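Local coordinates for protein Ion-channel modulator raklp (PDB 2W8X) that modulates ion channels as a tick salivary protein with a highly modified Kunitz/BPTI fold, activating maxiK channels, at the interface of chains A and B. Numbering follows the deposited sequence. Chains: chain A/B, Ion-channel modulator raklp.

Contact 1: the interface of chains A and B. Residues chain A 28, 30-31, 47; chain B 30-31.
The side-chain amide oxygen OE1 of B:Gln30 is approached by several groups of chain A. A:Arg47 NH2 makes a weak hydrogen bond to B:Gln30 OE1 at 3.4 Å. Water 1 lies 3.2 Å from the same B:Gln30 OE1. Water 1 also binds the hydroxyl OG of A:Ser28 at 2.9 Å, so the serine reaches the glutamine through water. The protein is a modified Kunitz/BPTI domain, and this patch belongs to a two-fold interface between two copies in the deposited assembly. The pair may or may not be the biological form.

B:Gln30 starts with CG opposite its carbonyl carbon (chi1 -63°) and then runs straight (chi2 178°), which carries the amide over to chain A. A:Arg47 is also extended, and the two side chains cross at about a right angle. OE1 meets the guanidinium at its edge, in plane. The amide itself is turned 59° from the guanidinium plane. The NH2 group also lies near CB, CG and CD of the glutamine, so its aliphatic stem adds van der Waals contact. Replacing B:Gln30 with alanine removes the amide, and A:Arg47 NH2 would probably lose this acceptor and water 1 a contact on chain B.

A:Gln30 faces its own symmetry mate here. Its chain bends at chi2, and its amide stands nearly perpendicular to that of B:Gln30. Their nearest atoms, A:Gln30 NE2 and B:Gln30 OE1, are 3.7 Å apart, a proximity and not a bond. The backbone N of A:Gln30 donates to A:Ser28 OG at 3.2 Å, which helps fix the hydroxyl that holds the water.

Beside this polar group, the side chains of A:Leu31 and B:Leu31 slide past each other in opposite directions. They touch lightly through one methyl each, with A:Leu31 CD2 and B:Leu31 CD2 4.1 Å apart.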
loop_
_atom_site.group_PDB
_atom_site.type_symbol
_atom_site.label_atom_id
_atom_site.label_comp_id
_atom_site.label_asym_id
_atom_site.label_seq_id
_atom_site.Cartn_x
_atom_site.Cartn_y
_atom_site.Cartn_z
ATOM N N SER A 28 12.360 -0.679 -4.258
ATOM C CA SER A 28 12.412 0.772 -4.024
ATOM C C SER A 28 12.939 1.098 -2.648
ATOM O O SER A 28 12.442 0.584 -1.639
ATOM C CB SER A 28 11.028 1.380 -4.142
ATOM O OG SER A 28 11.080 2.760 -3.773
ATOM N N GLN A 30 12.555 3.855 -1.151
ATOM C CA GLN A 30 11.640 4.771 -0.472
ATOM C C GLN A 30 10.367 4.119 0.058
ATOM O O GLN A 30 9.576 4.770 0.760
ATOM C CB GLN A 30 11.273 5.943 -1.383
ATOM C CG GLN A 30 12.398 6.968 -1.580
ATOM C CD GLN A 30 13.622 6.482 -2.311
ATOM O OE1 GLN A 30 14.748 6.704 -1.842
ATOM N NE2 GLN A 30 13.433 5.850 -3.459
ATOM N N LEU A 31 10.157 2.846 -0.280
ATOM C CA LEU A 31 9.072 2.083 0.325
ATOM C C LEU A 31 9.533 1.575 1.692
ATOM O O LEU A 31 10.703 1.660 2.016
ATOM C CB LEU A 31 8.628 0.945 -0.595
ATOM C CG LEU A 31 8.045 1.407 -1.930
ATOM C CD1 LEU A 31 7.637 0.173 -2.729
ATOM C CD2 LEU A 31 6.856 2.387 -1.780
ATOM N N ARG A 47 8.071 -3.440 -4.965
ATOM C CA ARG A 47 6.887 -2.676 -5.393
ATOM C C ARG A 47 5.618 -3.501 -5.586
ATOM O O ARG A 47 4.510 -2.968 -5.479
ATOM C CB ARG A 47 7.176 -1.892 -6.679
ATOM C CG ARG A 47 8.087 -0.705 -6.490
ATOM C CD ARG A 47 8.298 0.036 -7.789
ATOM N NE ARG A 47 8.967 1.316 -7.576
ATOM C CZ ARG A 47 9.417 2.076 -8.551
ATOM N NH1 ARG A 47 9.281 1.679 -9.808
ATOM N NH2 ARG A 47 10.035 3.209 -8.269
ATOM N N GLN B 30 6.956 8.433 -7.768
ATOM C CA GLN B 30 7.161 6.998 -7.917
ATOM C C GLN B 30 5.972 6.184 -7.454
ATOM O O GLN B 30 5.937 4.957 -7.669
ATOM C CB GLN B 30 8.408 6.531 -7.138
ATOM C CG GLN B 30 9.703 7.141 -7.640
ATOM C CD GLN B 30 10.920 6.717 -6.823
ATOM O OE1 GLN B 30 10.908 5.698 -6.120
ATOM N NE2 GLN B 30 11.992 7.512 -6.915
ATOM N N LEU B 31 4.996 6.853 -6.843
ATOM C CA LEU B 31 3.737 6.205 -6.501
ATOM C C LEU B 31 2.724 6.458 -7.615
ATOM O O LEU B 31 2.970 7.298 -8.488
ATOM C CB LEU B 31 3.225 6.706 -5.172
ATOM C CG LEU B 31 4.142 6.553 -3.968
ATOM C CD1 LEU B 31 3.497 7.154 -2.696
ATOM C CD2 LEU B 31 4.508 5.062 -3.758
HETATM O O HOH W 1 8.691 4.240 -4.268
#

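Contact 2: the interface of chains A and B. Residues chain A 54-55, 57-58, 61; chain B 5, 47-48, 52.
A:Ser54 OG joins two groups of chain B. A:Ser54 OG donates to the backbone carbonyl O of B:Arg47 at 2.6 Å. A:Ser54 OG accepts from the side-chain amine nitrogen NZ of B:Lys5 at 2.9 Å. This is a polar patch of the two-fold interface in the deposited assembly, between loops of chain B and the start of helix 56-70 of chain A. The structure alone does not show that the dimer is biological. The donor sits slightly off the carbonyl plane of B:Arg47, tilted by 17°. With chi1 57°, OG lies between the backbone N and carbonyl carbon of A:Ser54, and from there it faces both partners.

Next along chain A, A:Ser55 OG donates to the carboxylate oxygen OD1 of B:Asp48 at 2.7 Å. It meets OD1 nearly along the C-O axis. The A:Ser55 CB lies alongside the CG and CD methylenes of B:Arg47.

B:Lys5 is fully extended beyond CG, and its stem runs past the start of helix 56-70. The methyl of A:Ala58 packs on this stem, with A:Ala58 CB and B:Lys5 CB 3.7 Å apart. Further along the helix, A:Met61 touches the carbonyl O of B:Lys5 through CB and CG, hiding little surface.

The second shell sets these groups in place. B:Ser52 holds the lysine end from its own chain: NZ donates to both OG and the backbone O of B:Ser52. NZ stands above the plane of that carbonyl, 39° out of it. On chain A, the backbone N of A:Ala58 donates to A:Ser55 OG at 3.0 Å. This is an N-cap arrangement at the start of helix 56-70. The positive end of the helix dipole may help stabilise a negative charge on B:Asp48.

Two waters link the chains further. Water 3 contacts A:Ser55 OG and B:Asp48 OD1, with a weak bond from A:Gly57 N. Water 2 lies 3.0 Å from the backbone N of A:Ser54 and 2.9 Å from B:Lys5 NZ.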
loop_
_atom_site.group_PDB
_atom_site.type_symbol
_atom_site.label_atom_id
_atom_site.label_comp_id
_atom_site.label_asym_id
_atom_site.label_seq_id
_atom_site.Cartn_x
_atom_site.Cartn_y
_atom_site.Cartn_z
ATOM N N SER A 54 3.809 2.647 1.518
ATOM C CA SER A 54 4.203 3.936 0.955
ATOM C C SER A 54 4.870 4.913 1.918
ATOM O O SER A 54 5.496 5.883 1.490
ATOM C CB SER A 54 2.998 4.589 0.310
ATOM O OG SER A 54 1.926 4.761 1.220
ATOM N N SER A 55 4.722 4.664 3.212
ATOM C CA SER A 55 5.368 5.480 4.249
ATOM C C SER A 55 5.554 4.675 5.521
ATOM O O SER A 55 4.911 3.649 5.714
ATOM C CB SER A 55 4.503 6.703 4.561
ATOM O OG SER A 55 3.275 6.341 5.235
ATOM N N GLY A 57 4.592 5.692 8.459
ATOM C CA GLY A 57 3.335 5.782 9.181
ATOM C C GLY A 57 2.255 4.832 8.730
ATOM O O GLY A 57 1.485 4.308 9.549
ATOM N N ALA A 58 2.192 4.594 7.423
ATOM C CA ALA A 58 1.260 3.620 6.848
ATOM C C ALA A 58 1.577 2.216 7.371
ATOM O O ALA A 58 0.679 1.470 7.770
ATOM C CB ALA A 58 1.357 3.658 5.320
ATOM N N MET A 61 0.785 1.930 11.245
ATOM C CA MET A 61 -0.634 1.747 11.478
ATOM C C MET A 61 -1.148 0.379 11.054
ATOM O O MET A 61 -1.807 -0.311 11.843
ATOM C CB MET A 61 -1.450 2.843 10.791
ATOM C CG MET A 61 -2.955 2.686 10.935
ATOM S SD MET A 61 -3.555 2.603 12.625
ATOM C CE MET A 61 -3.010 4.174 13.206
ATOM N N LYS B 5 -3.738 6.773 5.690
ATOM C CA LYS B 5 -3.037 5.544 6.035
ATOM C C LYS B 5 -2.400 5.577 7.393
ATOM O O LYS B 5 -2.122 4.505 7.955
ATOM C CB LYS B 5 -1.917 5.267 5.007
ATOM C CG LYS B 5 -2.386 4.901 3.666
ATOM C CD LYS B 5 -1.213 4.644 2.694
ATOM C CE LYS B 5 -1.669 3.993 1.446
ATOM N NZ LYS B 5 -0.635 3.737 0.483
ATOM N N ARG B 47 1.717 10.031 0.006
ATOM C CA ARG B 47 2.124 8.756 0.595
ATOM C C ARG B 47 1.284 8.284 1.773
ATOM O O ARG B 47 1.365 7.117 2.151
ATOM C CB ARG B 47 3.583 8.776 0.970
ATOM C CG ARG B 47 3.897 9.653 2.106
ATOM C CD ARG B 47 5.333 9.762 2.286
ATOM N NE ARG B 47 5.687 10.567 3.435
ATOM C CZ ARG B 47 6.915 11.057 3.663
ATOM N NH1 ARG B 47 7.893 10.898 2.796
ATOM N NH2 ARG B 47 7.108 11.807 4.741
ATOM N N ASP B 48 0.506 9.190 2.386
ATOM C CA ASP B 48 -0.429 8.780 3.452
ATOM C C ASP B 48 -1.875 8.709 2.989
ATOM O O ASP B 48 -2.782 8.502 3.798
ATOM C CB ASP B 48 -0.320 9.686 4.685
ATOM C CG ASP B 48 1.027 9.629 5.345
ATOM O OD1 ASP B 48 1.672 8.557 5.320
ATOM O OD2 ASP B 48 1.451 10.689 5.899
ATOM N N SER B 52 -3.004 5.686 -2.916
ATOM C CA SER B 52 -1.623 5.802 -3.364
ATOM C C SER B 52 -1.104 4.367 -3.391
ATOM O O SER B 52 -1.314 3.590 -2.435
ATOM C CB SER B 52 -0.772 6.709 -2.469
ATOM O OG SER B 52 -0.604 6.197 -1.151
HETATM O O HOH W 2 1.033 1.637 1.690
HETATM O O HOH W 3 3.711 8.545 7.492
#

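Contact 1 and contact 2 have C-alpha centres about 11 Å apart on one two-fold interface. Position 47 serves both: its guanidinium works from chain A in contact 1, while its backbone carbonyl and methylenes work from chain B in contact 2. Contact 1 lies where A:Gln30 and A:Leu31 face B:Gln30 and B:Leu31. Contact 2 sets the start of helix 56-70 of one chain against loops of the other and has the shorter direct bonds. Symmetry gives each a twin. Together they could steady the pair, though the assembly may reflect crystal packing.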